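Local coordinates for pyrroline carboxylate reductase (Plasmodium falciparum, PDB 2RCY), which probably reduces pyrroline-5-carboxylate to proline, the last step of proline synthesis, and binds NADP in a Rossmann-type domain, at residues Ser73-Ile78 with Glu100-Ser105. Sequence-based numbering, arbitrary orientation.
With NAP (NADP nicotinamide-adenine-dinucleotide phosphate), chain G.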
ATOM      1  N   SER A  73     -28.701  28.767 -18.896  1.00 51.64           N
ATOM      2  CA  SER A  73     -28.963  29.913 -19.767  1.00 51.86           C
ATOM      3  C   SER A  73     -29.790  29.519 -20.989  1.00 52.02           C
ATOM      4  O   SER A  73     -30.713  30.239 -21.376  1.00 52.03           O
ATOM      5  CB  SER A  73     -27.655  30.584 -20.199  1.00 51.85           C
ATOM      6  OG  SER A  73     -26.859  29.712 -20.981  1.00 51.85           O
ATOM      7  N   VAL A  74     -29.452  28.373 -21.583  1.00 52.20           N
ATOM      8  CA  VAL A  74     -30.144  27.848 -22.766  1.00 52.34           C
ATOM      9  C   VAL A  74     -31.629  27.604 -22.480  1.00 52.45           C
ATOM     10  O   VAL A  74     -32.490  27.977 -23.280  1.00 52.47           O
ATOM     11  CB  VAL A  74     -29.463  26.552 -23.303  1.00 52.31           C
ATOM     12  CG1 VAL A  74     -30.312  25.882 -24.377  1.00 52.27           C
ATOM     13  CG2 VAL A  74     -28.077  26.863 -23.853  1.00 52.36           C
ATOM     14  N   LEU A  75     -31.916  26.993 -21.333  1.00 52.61           N
ATOM     15  CA  LEU A  75     -33.290  26.713 -20.923  1.00 52.80           C
ATOM     16  C   LEU A  75     -34.046  27.977 -20.512  1.00 52.97           C
ATOM     17  O   LEU A  75     -35.268  28.049 -20.659  1.00 52.99           O
ATOM     18  CB  LEU A  75     -33.320  25.676 -19.794  1.00 52.76           C
ATOM     19  CG  LEU A  75     -33.012  24.218 -20.157  1.00 52.74           C
ATOM     20  CD1 LEU A  75     -32.842  23.376 -18.903  1.00 52.73           C
ATOM     21  CD2 LEU A  75     -34.087  23.625 -21.059  1.00 52.68           C
ATOM     22  N   ASN A  76     -33.311  28.966 -20.007  1.00 53.17           N
ATOM     23  CA  ASN A  76     -33.882  30.261 -19.641  1.00 53.34           C
ATOM     24  C   ASN A  76     -34.281  31.076 -20.873  1.00 53.43           C
ATOM     25  O   ASN A  76     -35.223  31.870 -20.824  1.00 53.46           O
ATOM     26  CB  ASN A  76     -32.897  31.052 -18.778  1.00 53.38           C
ATOM     27  CG  ASN A  76     -33.572  32.134 -17.959  1.00 53.50           C
ATOM     28  OD1 ASN A  76     -33.964  33.177 -18.484  1.00 53.40           O
ATOM     29  ND2 ASN A  76     -33.699  31.893 -16.659  1.00 53.66           N
ATOM     30  N   ASN A  77     -33.555  30.872 -21.970  1.00 53.52           N
ATOM     31  CA  ASN A  77     -33.844  31.541 -23.235  1.00 53.61           C
ATOM     32  C   ASN A  77     -35.071  30.974 -23.950  1.00 53.65           C
ATOM     33  O   ASN A  77     -35.785  31.704 -24.640  1.00 53.66           O
ATOM     34  CB  ASN A  77     -32.623  31.492 -24.157  1.00 53.60           C
ATOM     35  CG  ASN A  77     -31.466  32.341 -23.647  1.00 53.74           C
ATOM     36  OD1 ASN A  77     -31.661  33.302 -22.899  1.00 53.68           O
ATOM     37  ND2 ASN A  77     -30.252  31.989 -24.058  1.00 53.75           N
ATOM     38  N   ILE A  78     -35.308  29.674 -23.777  1.00 53.67           N
ATOM     39  CA  ILE A  78     -36.458  28.996 -24.386  1.00 53.66           C
ATOM     40  C   ILE A  78     -37.648  28.893 -23.422  1.00 53.68           C
ATOM     41  O   ILE A  78     -38.678  28.298 -23.754  1.00 53.66           O
ATOM     42  CB  ILE A  78     -36.087  27.584 -24.924  1.00 53.67           C
ATOM     43  CG1 ILE A  78     -35.765  26.621 -23.774  1.00 53.64           C
ATOM     44  CG2 ILE A  78     -34.927  27.671 -25.912  1.00 53.65           C
ATOM     45  CD1 ILE A  78     -36.137  25.179 -24.059  1.00 53.72           C
ATOM     46  N   GLU A 100     -37.012  22.412 -13.037  1.00 44.11           N
ATOM     47  CA  GLU A 100     -38.202  23.216 -12.732  1.00 44.35           C
ATOM     48  C   GLU A 100     -37.823  24.622 -12.271  1.00 44.56           C
ATOM     49  O   GLU A 100     -38.615  25.556 -12.381  1.00 44.61           O
ATOM     50  CB  GLU A 100     -39.062  22.534 -11.663  1.00 44.29           C
ATOM     51  CG  GLU A 100     -39.870  21.349 -12.169  1.00 44.25           C
ATOM     52  CD  GLU A 100     -40.682  20.666 -11.083  1.00 44.29           C
ATOM     53  OE1 GLU A 100     -40.312  20.756  -9.893  1.00 44.30           O
ATOM     54  OE2 GLU A 100     -41.696  20.025 -11.427  1.00 44.29           O
ATOM     55  N   GLU A 101     -36.607  24.751 -11.746  1.00 44.82           N
ATOM     56  CA  GLU A 101     -36.061  26.036 -11.331  1.00 45.09           C
ATOM     57  C   GLU A 101     -35.587  26.830 -12.549  1.00 45.11           C
ATOM     58  O   GLU A 101     -35.568  28.061 -12.526  1.00 45.17           O
ATOM     59  CB  GLU A 101     -34.898  25.813 -10.360  1.00 45.08           C
ATOM     60  CG  GLU A 101     -34.549  27.013  -9.495  1.00 45.25           C
ATOM     61  CD  GLU A 101     -33.257  26.820  -8.717  1.00 45.37           C
ATOM     62  OE1 GLU A 101     -33.008  25.697  -8.220  1.00 45.28           O
ATOM     63  OE2 GLU A 101     -32.492  27.802  -8.599  1.00 45.87           O
HETATM   64  N   MSE A 102     -35.217  26.111 -13.608  1.00 45.23           N
HETATM   65  CA  MSE A 102     -34.676  26.715 -14.827  1.00 45.29           C
HETATM   66  C   MSE A 102     -35.744  27.175 -15.823  1.00 45.26           C
HETATM   67  O   MSE A 102     -35.575  28.206 -16.478  1.00 45.28           O
HETATM   68  CB  MSE A 102     -33.701  25.751 -15.513  1.00 45.30           C
HETATM   69  CG  MSE A 102     -32.346  25.646 -14.831  1.00 45.43           C
HETATM   70 SE   MSE A 102     -31.228  24.229 -15.572  0.80 45.43          SE
HETATM   71  CE  MSE A 102     -29.633  24.511 -14.487  1.00 45.46           C
ATOM     72  N   VAL A 103     -36.833  26.414 -15.940  1.00 45.18           N
ATOM     73  CA  VAL A 103     -37.885  26.720 -16.922  1.00 45.15           C
ATOM     74  C   VAL A 103     -39.268  27.002 -16.322  1.00 45.12           C
ATOM     75  O   VAL A 103     -40.119  27.605 -16.979  1.00 45.17           O
ATOM     76  CB  VAL A 103     -38.010  25.625 -18.027  1.00 45.15           C
ATOM     77  CG1 VAL A 103     -36.789  25.627 -18.925  1.00 45.15           C
ATOM     78  CG2 VAL A 103     -38.240  24.245 -17.424  1.00 45.10           C
ATOM     79  N   GLY A 104     -39.489  26.567 -15.086  1.00 45.03           N
ATOM     80  CA  GLY A 104     -40.773  26.771 -14.422  1.00 44.92           C
ATOM     81  C   GLY A 104     -41.504  25.473 -14.143  1.00 44.84           C
ATOM     82  O   GLY A 104     -41.414  24.517 -14.919  1.00 44.87           O
ATOM     83  N   SER A 105     -42.237  25.450 -13.032  1.00 44.71           N
ATOM     84  CA  SER A 105     -42.962  24.262 -12.587  1.00 44.55           C
ATOM     85  C   SER A 105     -44.177  23.944 -13.459  1.00 44.45           C
ATOM     86  O   SER A 105     -44.686  22.822 -13.431  1.00 44.42           O
ATOM     87  CB  SER A 105     -43.390  24.422 -11.125  1.00 44.58           C
TER
HETATM   88  PA  NAP G 264     -20.304  17.866 -25.770  1.00 40.64           P
HETATM   89  O1A NAP G 264     -19.763  16.849 -26.744  1.00 40.88           O
HETATM   90  O2A NAP G 264     -19.413  18.994 -25.308  1.00 40.85           O
HETATM   91  O5B NAP G 264     -21.671  18.459 -26.380  1.00 41.57           O
HETATM   92  C5B NAP G 264     -22.102  19.799 -26.156  1.00 42.68           C
HETATM   93  C4B NAP G 264     -22.546  20.376 -27.493  1.00 43.48           C
HETATM   94  O4B NAP G 264     -23.433  21.481 -27.303  1.00 43.80           O
HETATM   95  C3B NAP G 264     -21.363  20.883 -28.304  1.00 43.84           C
HETATM   96  O3B NAP G 264     -21.287  20.158 -29.536  1.00 43.78           O
HETATM   97  C2B NAP G 264     -21.636  22.353 -28.560  1.00 44.19           C
HETATM   98  O2B NAP G 264     -21.374  22.717 -29.915  1.00 44.63           O
HETATM   99  C1B NAP G 264     -23.113  22.522 -28.230  1.00 44.21           C
HETATM  100  N9A NAP G 264     -23.444  23.846 -27.636  1.00 44.27           N
HETATM  101  C8A NAP G 264     -22.623  24.657 -26.948  1.00 44.34           C
HETATM  102  N7A NAP G 264     -23.302  25.765 -26.575  1.00 44.29           N
HETATM  103  C5A NAP G 264     -24.563  25.640 -27.031  1.00 44.40           C
HETATM  104  C6A NAP G 264     -25.697  26.445 -26.956  1.00 44.32           C
HETATM  105  N6A NAP G 264     -25.654  27.636 -26.311  1.00 44.34           N
HETATM  106  N1A NAP G 264     -26.846  26.026 -27.534  1.00 44.34           N
HETATM  107  C2A NAP G 264     -26.906  24.849 -28.177  1.00 44.31           C
HETATM  108  N3A NAP G 264     -25.827  24.055 -28.263  1.00 44.34           N
HETATM  109  C4A NAP G 264     -24.647  24.427 -27.698  1.00 44.37           C
HETATM  110  O3  NAP G 264     -20.849  17.096 -24.466  1.00 40.23           O
HETATM  111  PN  NAP G 264     -21.694  15.730 -24.579  1.00 39.23           P
HETATM  112  O1N NAP G 264     -20.792  14.593 -24.168  1.00 39.51           O
HETATM  113  O2N NAP G 264     -22.404  15.687 -25.911  1.00 39.61           O
HETATM  114  O5D NAP G 264     -22.789  15.891 -23.415  1.00 38.86           O
HETATM  115  C5D NAP G 264     -23.911  16.761 -23.533  1.00 37.93           C
HETATM  116  C4D NAP G 264     -24.921  16.409 -22.446  1.00 37.38           C
HETATM  117  O4D NAP G 264     -25.320  15.042 -22.568  1.00 36.99           O
HETATM  118  C3D NAP G 264     -24.349  16.586 -21.045  1.00 37.26           C
HETATM  119  O3D NAP G 264     -25.263  17.370 -20.277  1.00 37.18           O
HETATM  120  C2D NAP G 264     -24.230  15.184 -20.475  1.00 37.12           C
HETATM  121  O2D NAP G 264     -24.573  15.130 -19.086  1.00 37.08           O
HETATM  122  C1D NAP G 264     -25.218  14.378 -21.302  1.00 36.81           C
HETATM  123  N1N NAP G 264     -24.823  12.974 -21.469  1.00 36.59           N
HETATM  124  C2N NAP G 264     -23.713  12.649 -22.157  1.00 36.46           C
HETATM  125  C3N NAP G 264     -23.347  11.314 -22.322  1.00 36.40           C
HETATM  126  C7N NAP G 264     -22.114  10.960 -23.098  1.00 36.37           C
HETATM  127  O7N NAP G 264     -21.320  11.913 -23.582  1.00 36.32           O
HETATM  128  N7N NAP G 264     -21.840   9.754 -23.313  1.00 35.95           N
HETATM  129  C4N NAP G 264     -24.142  10.312 -21.764  1.00 36.51           C
HETATM  130  C5N NAP G 264     -25.283  10.672 -21.057  1.00 36.51           C
HETATM  131  C6N NAP G 264     -25.602  12.022 -20.926  1.00 36.53           C
HETATM  132  P2B NAP G 264     -19.889  23.077 -30.436  1.00 44.98           P
HETATM  133  O1X NAP G 264     -20.136  23.778 -31.753  1.00 45.10           O
HETATM  134  O2X NAP G 264     -19.301  23.962 -29.360  1.00 45.14           O
HETATM  135  O3X NAP G 264     -19.207  21.738 -30.580  1.00 45.05           O
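Selenomethionine Met102 and Val103, near the end of helix 96-103, pack against Leu75 on the neighbouring helix 71-77. Met102 comes first: beyond CG its chain runs extended, which carries SE across the leucine, at a slant, to within 3.8 Å of Leu75 CD1. A long, unbranched, polarisable side chain suits this partly exposed place, since it can reach across to a neighbour and also touch Leu94. The backbone O of Met102 lies 4.1 Å from both CA and ND2 of the exposed Asn76, too far for a hydrogen bond. Val103 follows, compact and buried. Its CG1, set anti to the carbonyl carbon by a chi1 of -69°, reaches Leu75 CB at 3.6 Å and sits 3.3 Å from the backbone O of Leu75; the short beta-branched side chain fits where the helices come close, the CA atoms of Asn76 and Val103 being 6.0 Å apart. In Leu75, CD1 meets the selenium, while CB and CD2 both lie against Val103 CG1; Leu75 also touches Met10 of strand 7-10, and Val103 meets Ile109 of strand 108-113. At Gly104 the chain leaves helical angles, with a positive phi of 115°, a conformation in which a side chain would collide with the preceding carbonyl. Two helices of the Rossmann-type domain pack together here. Val74, the residue before Leu75, has CG2 3.5 Å from N6A of the NADP adenine, so one residue of helix 71-77 lines the adenine pocket while the next packs on helix 96-103. Between these segments the contact rests on apolar packing and van der Waals approach, not on directional bonds.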